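Local structure of fatty acid synthase 1, isoform A (Drosophila melanogaster, 6FN6) at residues Gln561-Asn573 with Leu580-Asp592. The protein probably builds long-chain saturated fatty acids from acetyl-CoA and malonyl-CoA with NADPH, this chain being its dehydratase, enoylreductase and ketoreductase region. Numbering follows the deposited sequence.
Sequences QQATLQVEHAYVN and LASLKWIEAAQAD
Tyr-571 and Ile-586 form a hydrogen-bonded pair in an antiparallel beta hairpin, strands 570-573 and 583-587 running at 146° to each other. Ile-586 N donates to Tyr-571 O, and Tyr-571 N returns a bond to Ile-586 O at 2.8 Å. At the next hydrogen-bonded pair, past the non-hydrogen-bonded pair Val-572/Trp-585, Asn-573 N to Lys-584 O (3.0 Å) and Lys-584 N to Asn-573 O repeat the reciprocal pattern. Beyond the strand, Ala-588 N reaches His-569 O at 3.0 Å from well above the carbonyl plane, which prolongs the ladder by one bond.

CH-pi packing occupies both faces of the hairpin. On the face of Val-572 and Trp-585, Val-572 CG2 sits 3.4 Å from the centroid of the six-membered ring of Trp-585, only 6° off its normal. With CG1 anti to the backbone N (chi1 177°), the other methyl, CG2, is the one set over the indole, and CG1 meets Leu-583 CD2 at 4.1 Å. Trp-585 NE1 donates to Asp-873 O, outside the hairpin. A serine in place of Trp-585 would probably leave Val-572 CG2 without its aromatic floor and Asp-873 O without the indole N-H. On the other face, Ile-586 CB lies over the Tyr-571 ring, off-centre, while Ala-588 CB approaches the ring edge, 4.1 Å from CD1.

Aliphatic contact also joins the preceding strand 565-567: Val-567 CG1 lies 3.7 Å from Glu-587 CG, and Glu-587 OE2 accepts from Arg-918 N.

The hairpin packs through Val-572, Leu-583 and Trp-585 against helix 876-885, while strand 565-567 pairs with strand 913-915.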
loop_
_atom_site.group_PDB
_atom_site.type_symbol
_atom_site.label_atom_id
_atom_site.label_comp_id
_atom_site.label_asym_id
_atom_site.label_seq_id
_atom_site.Cartn_x
_atom_site.Cartn_y
_atom_site.Cartn_z
ATOM N N GLN A 561 51.403 4.669 11.873
ATOM C CA GLN A 561 50.306 4.044 11.142
ATOM C C GLN A 561 49.007 4.733 11.559
ATOM O O GLN A 561 48.096 4.920 10.753
ATOM C CB GLN A 561 50.234 2.531 11.403
ATOM C CG GLN A 561 49.928 2.109 12.843
ATOM C CD GLN A 561 51.125 2.231 13.769
ATOM O OE1 GLN A 561 52.200 1.702 13.486
ATOM N NE2 GLN A 561 50.944 2.937 14.879
ATOM N N GLN A 562 48.947 5.118 12.832
ATOM C CA GLN A 562 47.792 5.804 13.405
ATOM C C GLN A 562 48.244 6.722 14.538
ATOM O O GLN A 562 47.730 6.652 15.655
ATOM C CB GLN A 562 46.742 4.809 13.914
ATOM C CG GLN A 562 46.012 4.025 12.827
ATOM C CD GLN A 562 45.087 4.897 11.990
ATOM O OE1 GLN A 562 45.497 5.927 11.455
ATOM N NE2 GLN A 562 43.828 4.486 11.879
ATOM N N ALA A 563 49.209 7.584 14.237
ATOM C CA ALA A 563 49.730 8.536 15.210
ATOM C C ALA A 563 48.798 9.736 15.328
ATOM O O ALA A 563 48.137 10.120 14.364
ATOM C CB ALA A 563 51.124 8.986 14.821
ATOM N N THR A 564 48.756 10.320 16.520
ATOM C CA THR A 564 47.833 11.406 16.827
ATOM C C THR A 564 48.575 12.662 17.273
ATOM O O THR A 564 49.312 12.651 18.258
ATOM C CB THR A 564 46.836 10.996 17.931
ATOM O OG1 THR A 564 47.550 10.635 19.120
ATOM C CG2 THR A 564 45.987 9.817 17.477
ATOM N N LEU A 565 48.380 13.740 16.518
ATOM C CA LEU A 565 48.966 15.036 16.840
ATOM C C LEU A 565 47.891 16.002 17.330
ATOM O O LEU A 565 46.736 15.914 16.921
ATOM C CB LEU A 565 49.662 15.624 15.611
ATOM C CG LEU A 565 50.893 14.888 15.076
ATOM C CD1 LEU A 565 51.510 15.674 13.929
ATOM C CD2 LEU A 565 51.925 14.615 16.164
ATOM N N GLN A 566 48.273 16.916 18.217
ATOM C CA GLN A 566 47.335 17.897 18.755
ATOM C C GLN A 566 47.054 18.989 17.725
ATOM O O GLN A 566 47.878 19.870 17.495
ATOM C CB GLN A 566 47.876 18.518 20.047
ATOM C CG GLN A 566 47.772 17.615 21.270
ATOM C CD GLN A 566 47.878 18.384 22.577
ATOM O OE1 GLN A 566 48.638 19.350 22.685
ATOM N NE2 GLN A 566 47.108 17.965 23.575
ATOM N N VAL A 567 45.884 18.910 17.100
ATOM C CA VAL A 567 45.478 19.873 16.084
ATOM C C VAL A 567 44.430 20.830 16.644
ATOM O O VAL A 567 43.829 20.567 17.685
ATOM C CB VAL A 567 44.951 19.153 14.830
ATOM C CG1 VAL A 567 46.005 18.197 14.286
ATOM C CG2 VAL A 567 43.657 18.401 15.143
ATOM N N GLU A 568 44.225 21.949 15.957
ATOM C CA GLU A 568 43.259 22.948 16.402
ATOM C C GLU A 568 41.846 22.633 15.914
ATOM O O GLU A 568 40.875 22.816 16.648
ATOM C CB GLU A 568 43.676 24.336 15.918
ATOM C CG GLU A 568 42.822 25.466 16.473
ATOM C CD GLU A 568 43.285 26.832 16.008
ATOM O OE1 GLU A 568 44.152 26.894 15.110
ATOM O OE2 GLU A 568 42.782 27.843 16.540
ATOM N N HIS A 569 41.740 22.171 14.671
ATOM C CA HIS A 569 40.448 21.858 14.067
ATOM C C HIS A 569 40.389 20.418 13.576
ATOM O O HIS A 569 41.306 19.938 12.905
ATOM C CB HIS A 569 40.142 22.814 12.915
ATOM C CG HIS A 569 39.981 24.238 13.343
ATOM N ND1 HIS A 569 39.132 24.614 14.362
ATOM C CD2 HIS A 569 40.551 25.378 12.888
ATOM C CE1 HIS A 569 39.190 25.924 14.521
ATOM N NE2 HIS A 569 40.044 26.412 13.640
ATOM N N ALA A 570 39.297 19.739 13.906
ATOM C CA ALA A 570 39.127 18.348 13.522
ATOM C C ALA A 570 37.657 17.965 13.442
ATOM O O ALA A 570 36.784 18.672 13.947
ATOM C CB ALA A 570 39.850 17.442 14.505
ATOM N N TYR A 571 37.394 16.844 12.783
ATOM C CA TYR A 571 36.049 16.294 12.708
ATOM C C TYR A 571 36.135 14.792 12.932
ATOM O O TYR A 571 37.222 14.214 12.883
ATOM C CB TYR A 571 35.397 16.609 11.357
ATOM C CG TYR A 571 36.026 15.881 10.194
ATOM C CD1 TYR A 571 37.163 16.379 9.568
ATOM C CD2 TYR A 571 35.486 14.694 9.722
ATOM C CE1 TYR A 571 37.745 15.714 8.504
ATOM C CE2 TYR A 571 36.059 14.022 8.660
ATOM C CZ TYR A 571 37.189 14.536 8.054
ATOM O OH TYR A 571 37.763 13.869 6.994
ATOM N N VAL A 572 34.992 14.165 13.184
ATOM C CA VAL A 572 34.947 12.731 13.419
ATOM C C VAL A 572 34.596 12.032 12.117
ATOM O O VAL A 572 33.753 12.508 11.355
ATOM C CB VAL A 572 33.950 12.378 14.537
ATOM C CG1 VAL A 572 33.852 10.864 14.724
ATOM C CG2 VAL A 572 34.360 13.052 15.838
ATOM N N ASN A 573 35.249 10.904 11.865
ATOM C CA ASN A 573 35.002 10.138 10.655
ATOM C C ASN A 573 35.045 8.645 10.942
ATOM O O ASN A 573 35.849 8.179 11.748
ATOM C CB ASN A 573 36.036 10.492 9.585
ATOM C CG ASN A 573 35.733 9.853 8.244
ATOM O OD1 ASN A 573 34.587 9.507 7.951
ATOM N ND2 ASN A 573 36.764 9.686 7.423
ATOM N N LEU A 580 32.853 0.079 14.228
ATOM C CA LEU A 580 32.661 1.372 14.885
ATOM C C LEU A 580 33.919 1.811 15.637
ATOM O O LEU A 580 34.026 2.961 16.067
ATOM C CB LEU A 580 31.471 1.323 15.847
ATOM C CG LEU A 580 30.103 1.617 15.225
ATOM C CD1 LEU A 580 29.807 0.678 14.061
ATOM C CD2 LEU A 580 29.003 1.543 16.275
ATOM N N ALA A 581 34.867 0.894 15.795
ATOM C CA ALA A 581 36.153 1.226 16.395
ATOM C C ALA A 581 36.915 2.182 15.478
ATOM O O ALA A 581 37.885 2.818 15.890
ATOM C CB ALA A 581 36.964 -0.032 16.656
ATOM N N SER A 582 36.471 2.265 14.228
ATOM C CA SER A 582 37.116 3.101 13.227
ATOM C C SER A 582 36.801 4.584 13.429
ATOM O O SER A 582 37.405 5.444 12.787
ATOM C CB SER A 582 36.686 2.662 11.827
ATOM O OG SER A 582 35.283 2.759 11.672
ATOM N N LEU A 583 35.843 4.885 14.302
ATOM C CA LEU A 583 35.492 6.274 14.589
ATOM C C LEU A 583 36.666 7.001 15.236
ATOM O O LEU A 583 37.065 6.681 16.356
ATOM C CB LEU A 583 34.266 6.347 15.499
ATOM C CG LEU A 583 32.929 5.999 14.844
ATOM C CD1 LEU A 583 31.870 5.720 15.896
ATOM C CD2 LEU A 583 32.484 7.126 13.925
ATOM N N LYS A 584 37.217 7.978 14.525
ATOM C CA LYS A 584 38.360 8.726 15.030
ATOM C C LYS A 584 38.293 10.188 14.592
ATOM O O LYS A 584 37.667 10.517 13.585
ATOM C CB LYS A 584 39.670 8.095 14.542
ATOM C CG LYS A 584 39.952 6.698 15.093
ATOM C CD LYS A 584 41.331 6.206 14.667
ATOM C CE LYS A 584 41.694 4.872 15.309
ATOM N NZ LYS A 584 40.927 3.730 14.733
ATOM N N TRP A 585 38.927 11.063 15.364
ATOM C CA TRP A 585 39.020 12.471 15.001
ATOM C C TRP A 585 40.047 12.651 13.891
ATOM O O TRP A 585 41.126 12.059 13.929
ATOM C CB TRP A 585 39.393 13.325 16.212
ATOM C CG TRP A 585 38.307 13.422 17.233
ATOM C CD1 TRP A 585 38.088 12.580 18.283
ATOM C CD2 TRP A 585 37.289 14.427 17.304
ATOM N NE1 TRP A 585 36.994 12.998 19.004
ATOM C CE2 TRP A 585 36.486 14.130 18.422
ATOM C CE3 TRP A 585 36.979 15.548 16.531
ATOM C CZ2 TRP A 585 35.393 14.914 18.785
ATOM C CZ3 TRP A 585 35.894 16.324 16.892
ATOM C CH2 TRP A 585 35.115 16.004 18.007
ATOM N N ILE A 586 39.706 13.478 12.909
ATOM C CA ILE A 586 40.593 13.742 11.786
ATOM C C ILE A 586 40.839 15.236 11.693
ATOM O O ILE A 586 39.922 16.034 11.877
ATOM C CB ILE A 586 40.000 13.207 10.472
ATOM C CG1 ILE A 586 39.644 11.721 10.600
ATOM C CG2 ILE A 586 40.961 13.445 9.312
ATOM C CD1 ILE A 586 40.821 10.813 10.896
ATOM N N GLU A 587 42.075 15.620 11.398
ATOM C CA GLU A 587 42.395 17.031 11.242
ATOM C C GLU A 587 41.615 17.574 10.055
ATOM O O GLU A 587 41.495 16.907 9.026
ATOM C CB GLU A 587 43.895 17.231 11.040
ATOM C CG GLU A 587 44.335 18.685 11.033
ATOM C CD GLU A 587 45.821 18.840 10.762
ATOM O OE1 GLU A 587 46.316 19.985 10.793
ATOM O OE2 GLU A 587 46.496 17.817 10.515
ATOM N N ALA A 588 41.089 18.784 10.195
ATOM C CA ALA A 588 40.266 19.371 9.150
ATOM C C ALA A 588 41.049 20.418 8.383
ATOM O O ALA A 588 42.045 20.945 8.878
ATOM C CB ALA A 588 39.009 19.984 9.747
ATOM N N ALA A 589 40.607 20.711 7.166
ATOM C CA ALA A 589 41.247 21.749 6.379
ATOM C C ALA A 589 40.854 23.098 6.957
ATOM O O ALA A 589 39.795 23.228 7.563
ATOM C CB ALA A 589 40.837 21.645 4.918
ATOM N N GLN A 590 41.705 24.101 6.779
ATOM C CA GLN A 590 41.382 25.438 7.248
ATOM C C GLN A 590 40.318 26.051 6.345
ATOM O O GLN A 590 39.967 25.483 5.309
ATOM C CB GLN A 590 42.634 26.317 7.303
ATOM C CG GLN A 590 43.277 26.608 5.958
ATOM C CD GLN A 590 44.441 27.578 6.074
ATOM O OE1 GLN A 590 44.999 27.768 7.155
ATOM N NE2 GLN A 590 44.807 28.203 4.960
ATOM N N ALA A 591 39.804 27.210 6.739
ATOM C CA ALA A 591 38.851 27.936 5.913
ATOM C C ALA A 591 39.577 29.032 5.141
ATOM O O ALA A 591 40.581 29.569 5.610
ATOM C CB ALA A 591 37.741 28.522 6.766
ATOM N N ASP A 592 39.072 29.354 3.955
ATOM C CA ASP A 592 39.692 30.367 3.108
ATOM C C ASP A 592 39.677 31.733 3.787
ATOM O O ASP A 592 40.528 32.580 3.511
ATOM C CB ASP A 592 38.978 30.445 1.757
ATOM C CG ASP A 592 39.149 29.183 0.935
ATOM O OD1 ASP A 592 40.217 28.544 1.040
ATOM O OD2 ASP A 592 38.217 28.829 0.184
#